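Local coordinates for protein bacillaene synthase decarboxylase PksI (Bacillus subtilis, PDB 4Q1K) that catalyses the decarboxylation of an acyl-carrier-tethered 3-methylglutaconyl group to a 3-methylcrotonyl moiety during biosynthesis of the antibiotic bacillaene, at residues F171-A174 / Q175-L179; A187-K191 / R192-F196; F155-M159 / G160-I164; N46-S49 / Q50-D54. The protein carries 1 engineered substitution. All coordinates share one frame; numbering follows the deposited sequence.

Contact 1 of 4, residues F171-A174 / Q175-L179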
ATOM      1  N   PHE B 171       1.496   2.078  -4.958  1.00 17.14           N
ATOM      2  CA  PHE B 171       1.133   2.739  -6.192  1.00 18.33           C
ATOM      3  C   PHE B 171       1.573   4.210  -6.244  1.00 18.93           C
ATOM      4  O   PHE B 171       2.211   4.642  -7.197  1.00 20.03           O
ATOM      5  CB  PHE B 171      -0.450   2.719  -6.343  1.00 19.00           C
ATOM      6  CG  PHE B 171      -0.845   3.332  -7.680  1.00 21.21           C
ATOM      7  CD1 PHE B 171      -0.791   2.552  -8.830  1.00 23.63           C
ATOM      8  CD2 PHE B 171      -1.181   4.708  -7.802  1.00 20.80           C
ATOM      9  CE1 PHE B 171      -1.132   3.078 -10.106  1.00 24.68           C
ATOM     10  CE2 PHE B 171      -1.473   5.257  -9.066  1.00 22.54           C
ATOM     11  CZ  PHE B 171      -1.491   4.442 -10.203  1.00 23.68           C
ATOM     12  N   SER B 172       1.259   4.964  -5.198  1.00 17.43           N
ATOM     13  CA  SER B 172       1.467   6.390  -5.258  1.00 18.61           C
ATOM     14  C   SER B 172       2.928   6.770  -5.302  1.00 18.99           C
ATOM     15  O   SER B 172       3.389   7.557  -6.174  1.00 18.85           O
ATOM     16  CB  SER B 172       0.749   7.027  -3.997  1.00 22.11           C
ATOM     17  OG  SER B 172       0.904   8.443  -4.116  1.00 27.13           O
ATOM     18  N   LEU B 173       3.718   6.255  -4.371  1.00 18.66           N
ATOM     19  CA  LEU B 173       5.150   6.626  -4.460  1.00 20.31           C
ATOM     20  C   LEU B 173       5.770   6.116  -5.711  1.00 21.00           C
ATOM     21  O   LEU B 173       6.667   6.768  -6.270  1.00 19.53           O
ATOM     22  CB  LEU B 173       5.914   6.035  -3.249  1.00 20.85           C
ATOM     23  CG  LEU B 173       7.330   6.555  -2.974  1.00 22.31           C
ATOM     24  CD1 LEU B 173       7.273   8.025  -2.751  1.00 21.98           C
ATOM     25  CD2 LEU B 173       7.810   5.838  -1.691  1.00 24.08           C
ATOM     26  N   ALA B 174       5.366   4.952  -6.179  1.00 18.80           N
ATOM     27  CA  ALA B 174       5.895   4.482  -7.445  1.00 18.41           C
ATOM     28  C   ALA B 174       5.669   5.460  -8.610  1.00 20.01           C
ATOM     29  O   ALA B 174       6.519   5.506  -9.510  1.00 20.18           O
ATOM     30  CB  ALA B 174       5.358   3.076  -7.810  1.00 20.86           C
ATOM     31  N   GLN B 175       4.510   6.147  -8.647  1.00 18.14           N
ATOM     32  CA  GLN B 175       4.275   7.054  -9.784  1.00 20.66           C
ATOM     33  C   GLN B 175       5.442   8.066  -9.823  1.00 21.05           C
ATOM     34  O   GLN B 175       5.947   8.380 -10.862  1.00 20.29           O
ATOM     35  CB  GLN B 175       2.981   7.842  -9.675  1.00 21.16           C
ATOM     36  CG  GLN B 175       1.725   7.017  -9.427  1.00 22.60           C
ATOM     37  CD  GLN B 175       1.651   5.862 -10.441  1.00 26.32           C
ATOM     38  OE1 GLN B 175       2.075   4.680 -10.185  1.00 33.87           O
ATOM     39  NE2 GLN B 175       1.184   6.207 -11.613  1.00 23.94           N
ATOM     40  N   GLU B 176       5.727   8.671  -8.648  1.00 18.78           N
ATOM     41  CA  GLU B 176       6.691   9.731  -8.607  1.00 18.98           C
ATOM     42  C   GLU B 176       8.062   9.152  -8.931  1.00 19.83           C
ATOM     43  O   GLU B 176       8.842   9.741  -9.709  1.00 19.43           O
ATOM     44  CB  GLU B 176       6.651  10.260  -7.119  1.00 20.78           C
ATOM     45  CG  GLU B 176       7.644  11.354  -6.895  1.00 26.19           C
ATOM     46  CD  GLU B 176       7.675  11.731  -5.391  1.00 30.33           C
ATOM     47  OE1 GLU B 176       6.597  11.960  -4.838  1.00 24.72           O
ATOM     48  OE2 GLU B 176       8.776  11.769  -4.796  1.00 30.02           O
ATOM     49  N   ILE B 177       8.394   8.032  -8.279  1.00 17.33           N
ATOM     50  CA  ILE B 177       9.719   7.412  -8.554  1.00 16.17           C
ATOM     51  C   ILE B 177       9.952   7.069 -10.023  1.00 17.94           C
ATOM     52  O   ILE B 177      11.014   7.367 -10.577  1.00 17.15           O
ATOM     53  CB  ILE B 177       9.902   6.102  -7.719  1.00 16.55           C
ATOM     54  CG1 ILE B 177      10.100   6.546  -6.237  1.00 16.61           C
ATOM     55  CG2 ILE B 177      11.036   5.152  -8.218  1.00 17.48           C
ATOM     56  CD1 ILE B 177       9.965   5.354  -5.201  1.00 18.01           C
ATOM     57  N   LEU B 178       8.941   6.530 -10.644  1.00 17.89           N
ATOM     58  CA  LEU B 178       9.116   6.058 -12.043  1.00 15.90           C
ATOM     59  C   LEU B 178       8.993   7.211 -13.065  1.00 18.46           C
ATOM     60  O   LEU B 178       9.845   7.256 -14.016  1.00 21.08           O
ATOM     61  CB  LEU B 178       8.092   4.976 -12.412  1.00 16.09           C
ATOM     62  CG  LEU B 178       8.243   3.730 -11.565  1.00 18.80           C
ATOM     63  CD1 LEU B 178       7.006   2.812 -11.847  1.00 20.41           C
ATOM     64  CD2 LEU B 178       9.525   2.932 -11.987  1.00 19.22           C
ATOM     65  N   LEU B 179       8.014   8.092 -12.927  1.00 19.91           N
ATOM     66  CA  LEU B 179       7.877   9.207 -13.900  1.00 21.64           C
ATOM     67  C   LEU B 179       9.074  10.171 -13.782  1.00 22.25           C
ATOM     68  O   LEU B 179       9.540  10.686 -14.827  1.00 22.09           O
ATOM     69  CB  LEU B 179       6.593   9.996 -13.639  1.00 20.16           C
ATOM     70  CG  LEU B 179       5.289   9.236 -14.006  1.00 21.38           C
ATOM     71  CD1 LEU B 179       4.161  10.073 -13.355  1.00 20.12           C
ATOM     72  CD2 LEU B 179       5.066   9.248 -15.504  1.00 23.87           C
TER

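Contact 2 of 4, residues A187-K191 / R192-F196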
ATOM      1  N   ALA B 187      17.311   7.701   3.772  1.00 24.85           N
ATOM      2  CA  ALA B 187      16.567   8.455   4.826  1.00 27.38           C
ATOM      3  C   ALA B 187      15.340   9.176   4.253  1.00 26.80           C
ATOM      4  O   ALA B 187      14.334   9.363   4.969  1.00 24.69           O
ATOM      5  CB  ALA B 187      17.490   9.477   5.548  1.00 29.13           C
ATOM      6  N   ASP B 188      15.428   9.615   3.012  1.00 24.07           N
ATOM      7  CA  ASP B 188      14.301  10.279   2.329  1.00 25.48           C
ATOM      8  C   ASP B 188      13.186   9.294   2.159  1.00 23.67           C
ATOM      9  O   ASP B 188      11.992   9.612   2.460  1.00 23.88           O
ATOM     10  CB  ASP B 188      14.670  10.821   0.908  1.00 29.25           C
ATOM     11  CG  ASP B 188      15.694  11.919   0.915  1.00 38.27           C
ATOM     12  OD1 ASP B 188      15.643  12.661   1.935  1.00 42.84           O
ATOM     13  OD2 ASP B 188      16.538  12.106  -0.099  1.00 35.26           O
ATOM     14  N   LEU B 189      13.505   8.114   1.568  1.00 21.84           N
ATOM     15  CA  LEU B 189      12.478   7.079   1.467  1.00 21.53           C
ATOM     16  C   LEU B 189      11.871   6.689   2.852  1.00 22.28           C
ATOM     17  O   LEU B 189      10.644   6.480   3.010  1.00 21.72           O
ATOM     18  CB  LEU B 189      13.039   5.806   0.756  1.00 20.24           C
ATOM     19  CG  LEU B 189      13.450   6.043  -0.725  1.00 22.01           C
ATOM     20  CD1 LEU B 189      14.189   4.847  -1.302  1.00 21.77           C
ATOM     21  CD2 LEU B 189      12.218   6.344  -1.597  1.00 20.76           C
ATOM     22  N   GLU B 190      12.728   6.595   3.891  1.00 23.23           N
ATOM     23  CA  GLU B 190      12.213   6.196   5.242  1.00 25.56           C
ATOM     24  C   GLU B 190      11.130   7.244   5.614  1.00 25.80           C
ATOM     25  O   GLU B 190      10.019   6.888   6.070  1.00 27.76           O
ATOM     26  CB  GLU B 190      13.379   6.239   6.281  1.00 24.98           C
ATOM     27  CG  GLU B 190      12.906   5.791   7.664  1.00 28.61           C
ATOM     28  CD  GLU B 190      14.086   5.527   8.636  1.00 34.93           C
ATOM     29  OE1 GLU B 190      15.209   6.002   8.368  1.00 34.90           O
ATOM     30  OE2 GLU B 190      13.894   4.725   9.592  1.00 38.62           O
ATOM     31  N   LYS B 191      11.445   8.525   5.394  1.00 26.88           N
ATOM     32  CA  LYS B 191      10.496   9.615   5.768  1.00 29.74           C
ATOM     33  C   LYS B 191       9.251   9.602   4.918  1.00 30.62           C
ATOM     34  O   LYS B 191       8.206  10.028   5.373  1.00 30.26           O
ATOM     35  CB  LYS B 191      11.135  10.994   5.717  1.00 34.55           C
ATOM     36  CG  LYS B 191      12.111  11.279   6.840  1.00 47.68           C
ATOM     37  CD  LYS B 191      11.471  11.993   8.029  1.00 66.20           C
ATOM     38  CE  LYS B 191      11.066  13.455   7.742  1.00 71.16           C
ATOM     39  NZ  LYS B 191      11.114  14.325   8.964  1.00 74.74           N
ATOM     40  N   ARG B 192       9.340   9.100   3.680  1.00 30.20           N
ATOM     41  CA  ARG B 192       8.139   9.057   2.830  1.00 31.28           C
ATOM     42  C   ARG B 192       7.274   7.876   3.207  1.00 32.23           C
ATOM     43  O   ARG B 192       6.187   7.723   2.696  1.00 36.35           O
ATOM     44  CB  ARG B 192       8.505   9.066   1.297  1.00 26.13           C
ATOM     45  CG  ARG B 192       9.255  10.337   0.827  1.00 25.05           C
ATOM     46  CD  ARG B 192       8.432  11.653   0.904  1.00 26.61           C
ATOM     47  NE  ARG B 192       7.303  11.459   0.037  1.00 23.54           N
ATOM     48  CZ  ARG B 192       7.315  11.633  -1.291  1.00 23.89           C
ATOM     49  NH1 ARG B 192       8.441  12.055  -1.936  1.00 21.60           N
ATOM     50  NH2 ARG B 192       6.222  11.387  -2.018  1.00 21.69           N
ATOM     51  N   GLY B 193       7.762   6.983   4.075  1.00 27.04           N
ATOM     52  CA  GLY B 193       6.934   5.948   4.630  1.00 24.16           C
ATOM     53  C   GLY B 193       7.078   4.489   4.067  1.00 30.25           C
ATOM     54  O   GLY B 193       6.176   3.639   4.270  1.00 34.85           O
ATOM     55  N   VAL B 194       8.256   4.144   3.559  1.00 23.55           N
ATOM     56  CA  VAL B 194       8.454   2.805   2.884  1.00 21.00           C
ATOM     57  C   VAL B 194       8.489   1.722   3.953  1.00 20.21           C
ATOM     58  O   VAL B 194       8.827   1.995   5.159  1.00 22.46           O
ATOM     59  CB  VAL B 194       9.712   2.757   2.045  1.00 22.03           C
ATOM     60  CG1 VAL B 194       9.642   3.791   0.924  1.00 23.78           C
ATOM     61  CG2 VAL B 194      10.980   2.955   2.895  1.00 24.02           C
ATOM     62  N   PRO B 195       8.041   0.527   3.596  1.00 19.31           N
ATOM     63  CA  PRO B 195       7.962  -0.595   4.595  1.00 19.41           C
ATOM     64  C   PRO B 195       9.316  -1.266   4.843  1.00 20.78           C
ATOM     65  O   PRO B 195       9.390  -2.232   5.665  1.00 20.35           O
ATOM     66  CB  PRO B 195       7.022  -1.594   3.871  1.00 19.92           C
ATOM     67  CG  PRO B 195       7.335  -1.370   2.415  1.00 21.15           C
ATOM     68  CD  PRO B 195       7.461   0.134   2.287  1.00 21.45           C
ATOM     69  N   PHE B 196      10.321  -0.892   4.084  1.00 19.83           N
ATOM     70  CA  PHE B 196      11.647  -1.530   4.265  1.00 18.21           C
ATOM     71  C   PHE B 196      12.336  -0.966   5.512  1.00 21.88           C
ATOM     72  O   PHE B 196      12.221   0.229   5.818  1.00 20.60           O
ATOM     73  CB  PHE B 196      12.636  -1.147   3.132  1.00 20.51           C
ATOM     74  CG  PHE B 196      12.100  -1.421   1.751  1.00 24.44           C
ATOM     75  CD1 PHE B 196      11.175  -2.442   1.549  1.00 25.51           C
ATOM     76  CD2 PHE B 196      12.454  -0.597   0.685  1.00 26.27           C
ATOM     77  CE1 PHE B 196      10.685  -2.715   0.277  1.00 26.21           C
ATOM     78  CE2 PHE B 196      11.920  -0.839  -0.570  1.00 31.15           C
ATOM     79  CZ  PHE B 196      11.020  -1.878  -0.765  1.00 27.07           C
TER
HETATM   80  O   HOH W   1       9.211   4.098   6.717  1.00 29.52           O

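Contact 3 of 4, residues F155-M159 / G160-I164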
ATOM      1  N   PHE B 155      14.027   7.315 -21.686  1.00 27.30           N
ATOM      2  CA  PHE B 155      13.315   6.075 -22.069  1.00 25.59           C
ATOM      3  C   PHE B 155      12.525   5.572 -20.874  1.00 23.25           C
ATOM      4  O   PHE B 155      12.808   5.929 -19.707  1.00 20.73           O
ATOM      5  CB  PHE B 155      14.270   4.963 -22.619  1.00 26.55           C
ATOM      6  CG  PHE B 155      15.365   4.496 -21.642  1.00 26.00           C
ATOM      7  CD1 PHE B 155      15.125   3.489 -20.707  1.00 27.76           C
ATOM      8  CD2 PHE B 155      16.662   5.042 -21.710  1.00 28.62           C
ATOM      9  CE1 PHE B 155      16.142   3.110 -19.806  1.00 25.70           C
ATOM     10  CE2 PHE B 155      17.704   4.612 -20.845  1.00 28.58           C
ATOM     11  CZ  PHE B 155      17.408   3.671 -19.862  1.00 26.77           C
ATOM     12  N   THR B 156      11.532   4.753 -21.146  1.00 22.29           N
ATOM     13  CA  THR B 156      10.673   4.219 -20.066  1.00 23.11           C
ATOM     14  C   THR B 156      11.350   3.113 -19.225  1.00 23.22           C
ATOM     15  O   THR B 156      12.290   2.492 -19.685  1.00 21.99           O
ATOM     16  CB  THR B 156       9.390   3.699 -20.691  1.00 24.86           C
ATOM     17  OG1 THR B 156       9.712   2.801 -21.785  1.00 25.47           O
ATOM     18  CG2 THR B 156       8.528   4.930 -21.199  1.00 25.05           C
ATOM     19  N   PRO B 157      10.901   2.914 -17.973  1.00 23.00           N
ATOM     20  CA  PRO B 157      11.602   1.961 -17.104  1.00 23.01           C
ATOM     21  C   PRO B 157      11.471   0.531 -17.685  1.00 24.02           C
ATOM     22  O   PRO B 157      10.365   0.109 -18.082  1.00 26.02           O
ATOM     23  CB  PRO B 157      10.854   2.108 -15.771  1.00 22.18           C
ATOM     24  CG  PRO B 157      10.302   3.529 -15.779  1.00 22.52           C
ATOM     25  CD  PRO B 157       9.912   3.719 -17.245  1.00 21.20           C
ATOM     26  N   GLY B 158      12.567  -0.236 -17.673  1.00 23.43           N
ATOM     27  CA  GLY B 158      12.466  -1.683 -18.012  1.00 24.23           C
ATOM     28  C   GLY B 158      12.770  -2.530 -16.778  1.00 24.80           C
ATOM     29  O   GLY B 158      12.512  -2.088 -15.643  1.00 23.42           O
ATOM     30  N   MET B 159      13.304  -3.730 -16.981  1.00 24.86           N
ATOM     31  CA  MET B 159      13.687  -4.599 -15.870  1.00 25.44           C
ATOM     32  C   MET B 159      12.561  -4.823 -14.858  1.00 22.23           C
ATOM     33  O   MET B 159      12.812  -5.018 -13.669  1.00 23.28           O
ATOM     34  CB  MET B 159      14.923  -4.042 -15.159  1.00 28.55           C
ATOM     35  CG  MET B 159      16.038  -3.611 -16.098  1.00 33.92           C
ATOM     36  SD  MET B 159      17.249  -4.916 -16.385  1.00 44.26           S
ATOM     37  CE  MET B 159      18.318  -4.704 -14.964  1.00 33.83           C
ATOM     38  N   GLY B 160      11.322  -4.797 -15.339  1.00 21.56           N
ATOM     39  CA  GLY B 160      10.152  -5.057 -14.504  1.00 22.39           C
ATOM     40  C   GLY B 160       9.931  -3.960 -13.463  1.00 20.71           C
ATOM     41  O   GLY B 160       9.094  -4.171 -12.571  1.00 19.95           O
ATOM     42  N   ALA B 161      10.628  -2.830 -13.624  1.00 19.51           N
ATOM     43  CA  ALA B 161      10.526  -1.731 -12.662  1.00 19.47           C
ATOM     44  C   ALA B 161       9.057  -1.313 -12.563  1.00 20.14           C
ATOM     45  O   ALA B 161       8.594  -0.927 -11.470  1.00 20.63           O
ATOM     46  CB  ALA B 161      11.378  -0.569 -13.157  1.00 19.81           C
ATOM     47  N   THR B 162       8.294  -1.308 -13.686  1.00 19.03           N
ATOM     48  CA  THR B 162       6.902  -0.734 -13.524  1.00 19.36           C
ATOM     49  C   THR B 162       5.963  -1.696 -12.828  1.00 21.12           C
ATOM     50  O   THR B 162       4.851  -1.318 -12.417  1.00 21.42           O
ATOM     51  CB  THR B 162       6.279  -0.387 -14.931  1.00 20.36           C
ATOM     52  OG1 THR B 162       6.091  -1.631 -15.681  1.00 23.47           O
ATOM     53  CG2 THR B 162       7.261   0.521 -15.720  1.00 18.94           C
ATOM     54  N   PHE B 163       6.405  -2.929 -12.602  1.00 20.08           N
ATOM     55  CA  PHE B 163       5.565  -3.870 -11.827  1.00 20.01           C
ATOM     56  C   PHE B 163       6.092  -3.883 -10.369  1.00 17.46           C
ATOM     57  O   PHE B 163       5.314  -3.743  -9.412  1.00 20.83           O
ATOM     58  CB  PHE B 163       5.745  -5.247 -12.467  1.00 21.17           C
ATOM     59  CG  PHE B 163       5.118  -6.342 -11.647  1.00 22.20           C
ATOM     60  CD1 PHE B 163       3.738  -6.431 -11.600  1.00 22.25           C
ATOM     61  CD2 PHE B 163       5.900  -7.187 -10.856  1.00 24.84           C
ATOM     62  CE1 PHE B 163       3.113  -7.442 -10.858  1.00 25.26           C
ATOM     63  CE2 PHE B 163       5.266  -8.152 -10.048  1.00 30.08           C
ATOM     64  CZ  PHE B 163       3.857  -8.263 -10.050  1.00 24.02           C
ATOM     65  N   ILE B 164       7.434  -4.018 -10.176  1.00 17.83           N
ATOM     66  CA  ILE B 164       7.955  -4.294  -8.803  1.00 16.91           C
ATOM     67  C   ILE B 164       8.004  -3.043  -7.939  1.00 19.81           C
ATOM     68  O   ILE B 164       7.877  -3.115  -6.701  1.00 17.27           O
ATOM     69  CB  ILE B 164       9.302  -5.048  -8.866  1.00 17.28           C
ATOM     70  CG1 ILE B 164       9.604  -5.807  -7.517  1.00 18.25           C
ATOM     71  CG2 ILE B 164      10.397  -4.056  -9.188  1.00 18.40           C
ATOM     72  CD1 ILE B 164       8.579  -6.877  -7.107  1.00 18.28           C
TER

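Contact 4 of 4, residues N46-S49 / Q50-D54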
ATOM      1  N   ASN B  46      29.768  -2.050  -9.391  1.00 26.46           N
ATOM      2  CA  ASN B  46      28.583  -2.939  -9.423  1.00 25.59           C
ATOM      3  C   ASN B  46      27.549  -2.615 -10.469  1.00 23.94           C
ATOM      4  O   ASN B  46      26.383  -3.011 -10.373  1.00 23.08           O
ATOM      5  CB  ASN B  46      27.946  -3.074  -8.004  1.00 25.16           C
ATOM      6  CG  ASN B  46      28.723  -3.990  -7.098  1.00 28.88           C
ATOM      7  OD1 ASN B  46      28.386  -4.125  -5.891  1.00 30.36           O
ATOM      8  ND2 ASN B  46      29.789  -4.596  -7.620  1.00 23.41           N
ATOM      9  N   ALA B  47      27.955  -1.884 -11.539  1.00 24.30           N
ATOM     10  CA  ALA B  47      27.073  -1.800 -12.690  1.00 23.79           C
ATOM     11  C   ALA B  47      27.163  -3.182 -13.383  1.00 26.56           C
ATOM     12  O   ALA B  47      28.129  -3.951 -13.090  1.00 26.09           O
ATOM     13  CB  ALA B  47      27.467  -0.660 -13.621  1.00 24.89           C
ATOM     14  N   PHE B  48      26.152  -3.466 -14.219  1.00 24.95           N
ATOM     15  CA  PHE B  48      25.945  -4.762 -14.860  1.00 25.70           C
ATOM     16  C   PHE B  48      26.906  -4.939 -16.014  1.00 26.73           C
ATOM     17  O   PHE B  48      26.493  -5.010 -17.213  1.00 28.24           O
ATOM     18  CB  PHE B  48      24.473  -4.880 -15.335  1.00 25.34           C
ATOM     19  CG  PHE B  48      23.469  -5.035 -14.209  1.00 30.15           C
ATOM     20  CD1 PHE B  48      23.738  -5.809 -13.088  1.00 35.97           C
ATOM     21  CD2 PHE B  48      22.221  -4.450 -14.328  1.00 24.69           C
ATOM     22  CE1 PHE B  48      22.743  -5.989 -12.116  1.00 38.72           C
ATOM     23  CE2 PHE B  48      21.216  -4.586 -13.331  1.00 28.36           C
ATOM     24  CZ  PHE B  48      21.492  -5.321 -12.218  1.00 31.65           C
ATOM     25  N   SER B  49      28.170  -4.978 -15.656  1.00 25.31           N
ATOM     26  CA  SER B  49      29.245  -5.349 -16.639  1.00 25.84           C
ATOM     27  C   SER B  49      28.968  -6.808 -17.121  1.00 29.26           C
ATOM     28  O   SER B  49      28.190  -7.573 -16.516  1.00 26.44           O
ATOM     29  CB  SER B  49      30.571  -5.242 -15.913  1.00 28.78           C
ATOM     30  OG  SER B  49      30.621  -6.300 -14.953  1.00 27.99           O
ATOM     31  N   GLN B  50      29.587  -7.236 -18.226  1.00 26.75           N
ATOM     32  CA  GLN B  50      29.413  -8.642 -18.664  1.00 30.25           C
ATOM     33  C   GLN B  50      29.889  -9.598 -17.565  1.00 28.71           C
ATOM     34  O   GLN B  50      29.244 -10.634 -17.312  1.00 28.90           O
ATOM     35  CB  GLN B  50      30.250  -8.934 -19.974  1.00 32.28           C
ATOM     36  CG  GLN B  50      29.828 -10.259 -20.610  1.00 35.70           C
ATOM     37  CD  GLN B  50      28.335 -10.247 -20.940  1.00 37.18           C
ATOM     38  OE1 GLN B  50      27.869  -9.381 -21.679  1.00 42.74           O
ATOM     39  NE2 GLN B  50      27.561 -11.145 -20.339  1.00 38.23           N
ATOM     40  N   GLU B  51      30.935  -9.203 -16.821  1.00 29.76           N
ATOM     41  CA  GLU B  51      31.500 -10.114 -15.792  1.00 29.99           C
ATOM     42  C   GLU B  51      30.475 -10.261 -14.625  1.00 28.95           C
ATOM     43  O   GLU B  51      30.214 -11.391 -14.117  1.00 27.70           O
ATOM     44  CB  GLU B  51      32.813  -9.586 -15.261  1.00 33.12           C
ATOM     45  CG  GLU B  51      33.981  -9.686 -16.287  1.00 36.67           C
ATOM     46  CD  GLU B  51      33.992  -8.521 -17.308  1.00 43.18           C
ATOM     47  OE1 GLU B  51      33.328  -7.423 -17.124  1.00 41.91           O
ATOM     48  OE2 GLU B  51      34.655  -8.704 -18.374  1.00 47.46           O
ATOM     49  N   LEU B  52      29.934  -9.123 -14.207  1.00 29.60           N
ATOM     50  CA  LEU B  52      28.973  -9.130 -13.074  1.00 27.15           C
ATOM     51  C   LEU B  52      27.757  -9.881 -13.500  1.00 28.43           C
ATOM     52  O   LEU B  52      27.189 -10.654 -12.726  1.00 27.04           O
ATOM     53  CB  LEU B  52      28.629  -7.697 -12.556  1.00 25.03           C
ATOM     54  CG  LEU B  52      27.707  -7.725 -11.297  1.00 23.46           C
ATOM     55  CD1 LEU B  52      28.376  -8.436 -10.102  1.00 27.55           C
ATOM     56  CD2 LEU B  52      27.370  -6.279 -10.881  1.00 24.00           C
ATOM     57  N   THR B  53      27.318  -9.653 -14.719  1.00 29.85           N
ATOM     58  CA  THR B  53      26.131 -10.332 -15.242  1.00 29.06           C
ATOM     59  C   THR B  53      26.344 -11.870 -15.229  1.00 30.67           C
ATOM     60  O   THR B  53      25.515 -12.636 -14.665  1.00 27.83           O
ATOM     61  CB  THR B  53      25.865  -9.838 -16.692  1.00 30.42           C
ATOM     62  OG1 THR B  53      25.511  -8.452 -16.620  1.00 30.57           O
ATOM     63  CG2 THR B  53      24.726 -10.659 -17.361  1.00 35.06           C
ATOM     64  N   ASP B  54      27.442 -12.347 -15.832  1.00 28.46           N
ATOM     65  CA  ASP B  54      27.731 -13.789 -15.833  1.00 31.13           C
ATOM     66  C   ASP B  54      27.900 -14.355 -14.398  1.00 29.94           C
ATOM     67  O   ASP B  54      27.396 -15.448 -14.104  1.00 28.63           O
ATOM     68  CB  ASP B  54      29.053 -14.107 -16.560  1.00 35.51           C
ATOM     69  CG  ASP B  54      29.056 -13.756 -18.058  1.00 39.78           C
ATOM     70  OD1 ASP B  54      27.969 -13.649 -18.659  1.00 40.12           O
ATOM     71  OD2 ASP B  54      30.198 -13.625 -18.612  1.00 42.28           O
TER

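Contact 1 of 4, residues F171-A174 / Q175-L179
The first two turns of helix 171-180 carry a ring-amide stack between F171 and Q175, one helical turn apart. The amide of Q175 lies over one face of the F171 ring, the two planes only 10° apart, with Q175 CD 3.5 Å from F171 CZ. The Q175 chain reaches this place by folding back: CG sits beside the backbone N (chi1 -53°) and the chain bends again at chi2. This bend also brings Q175 CG to 3.3 Å from F171 O. The same carbonyl is bonded by the backbone N of Q175, which makes a further weak bond to S172 O.

On another side of the helix, the end methyl of I177 comes against the branch point of L173, I177 CD1 lying 3.7 Å from L173 CG. The backbone bond beneath this pair is almost straight, I177 N lying 2.9 Å from L173 O. One residue on, L178 N also bonds A174 O, less straight and with the donor tilted from the carbonyl plane, and the L178 side chain leans over that oxygen, its CG 3.2 Å from A174 O. E176 reaches out with an extended chain, and its carboxylate is engaged by the Y184 hydroxyl and by R192 in a salt bridge.

Neighbouring elements surround the helix: A174 and I177 pack on V165 of helix 161-169, I177 and L178 rest on A148, and L178 also meets P157. F171 and Q175 face a second subunit of the trimer, where K168 packs on F171 and L230 packs on Q175.

Contact 2 of 4, residues A187-K191 / R192-F196
V194 lays both methyls against L189, its CG1 and CG2 being 4.0 and 4.1 Å from L189 CB, just where helix 186-192 ends in a Schellman motif. G193 makes the reversal with a positive phi of 103°, and two bonds lead back into the last turn. The longer loop is closed by V194 N on L189 O, a weak bond of 3.4 Å. The shorter is closed by G193 N on E190 O, with the donor well above the carbonyl plane.

The apolar V194-L189 pair lies beside the two nested bonds of the cap, and both V194 methyls also approach the L189 carbonyl oxygen. R192 N still makes the helical bond to D188 O. The R192 chain curls past that oxygen because its CG stands beside the backbone N (chi1 -62°), with R192 CG 3.3 Å from D188 O. Its guanidinium then leaves the turn for the P195 carbonyl of a second subunit, linking this helix end to the trimer interface. A water bridges the cap outside its backbone bonds: it donates to E190 O at 3.0 Å and to V194 O at 2.6 Å.

Contact 3 of 4, residues F155-M159 / G160-I164
G160 and M159 form the corner of a type I' beta turn running from G158 to A161, and P157 packs back across it onto the start of helix 161-169. Both corner residues have positive phi, 53° for M159 and 67° for G160, which turns the chain sharply back and into the helix. The turn closes through A161 N, 2.9 Å from G158 O; the donor stands above the carbonyl plane rather than within it.

G160 is also the N-cap residue. Its carbonyl oxygen begins the helical bonding, accepting from both F163 N at 3.0 Å and I164 N at 2.9 Å. Its own amide is taken by the E245 carboxylate, so the corner is held from both ends of the residue.

P157 supplies the apolar side. Its CB touches A161 CB at 3.8 Å and T162 CG2 at 3.9 Å, so one proline carbon spans two successive residues of the first helical turn. A161 CB in addition comes to 3.1 Å from G158 O. The T162 methyl is brought to P157 by standing beside the backbone N, opposite the carbonyl carbon; OG1 is directed instead to E245, and H229 of a second subunit shares it.

The turn lies close to the active site, G158 lying about 4 Å (nearest atoms) from the side chain of the active-site H249. Helix 220-252 supplies H249 and E245, while V130 of helix 127-133 packs on both M159 and A161. L178 of helix 171-180 rests on A161.

Contact 4 of 4, residues N46-S49 / Q50-D54
L52 reaches back from the first turn of helix 50-65 over the loop that leads into it, where S49 is the N-cap residue. Starting at the backbone, L52 CB lies 3.4 Å from S49 OG. Its CG, opposite the backbone N (chi1 -176°), carries the branch towards the carbonyls of the preceding loop. CD2 does most of the touching there, 3.3 Å from A47 O and 3.5 Å from N46 O. The same methyl also approaches the F48 ring at an oblique angle, with L52 CD2 4.3 Å from F48 CD1. A single leucine methyl thus rests against three consecutive residues of the loop.

The capping bond runs to the backbone of the same leucine. S49 OG accepts the backbone amide of L52 at 3.0 Å (N-H...O angle 162°), satisfying one of the N-H groups that a helix start would otherwise leave without a carbonyl partner. D41 shares this hydroxyl through its carboxylate. The loop just before the cap is tightly folded: F48 is the centre of an inverse gamma turn, closed by S49 N on A47 O, and its ring packs on L105.

On the outer side of the first turn, Q50 NE2 donates to D54 OD1 from above the carboxylate plane. The S49 carbonyl is gripped twice by T53, whose backbone N (2.9 Å) and OG1 (2.8 Å) reach S49 O from opposite faces of its plane.

Overall arrangement
Contacts 1, 3 and 4 are largely buried, whereas contact 2 is only partly so. Contacts 3 and 4 both start helices, and both N-cap carbonyls accept amides of the first turn, but only the serine adds a side-chain cap, glycine having none to offer. Contact 2 ends a helix, and contact 1 lies within one. Contacts 1 and 2 join by a salt bridge and by L173-V194 packing. Contact 1 meets contact 3 where L178 packs against helix 161-169. Contact 3 reaches contact 4 through M159 CE, 3.3 Å from F48 CE2. Contacts 1, 2 and 3 border neighbouring subunits, and contact 3 adjoins the catalytic histidine. Contact 4 touches no other chain.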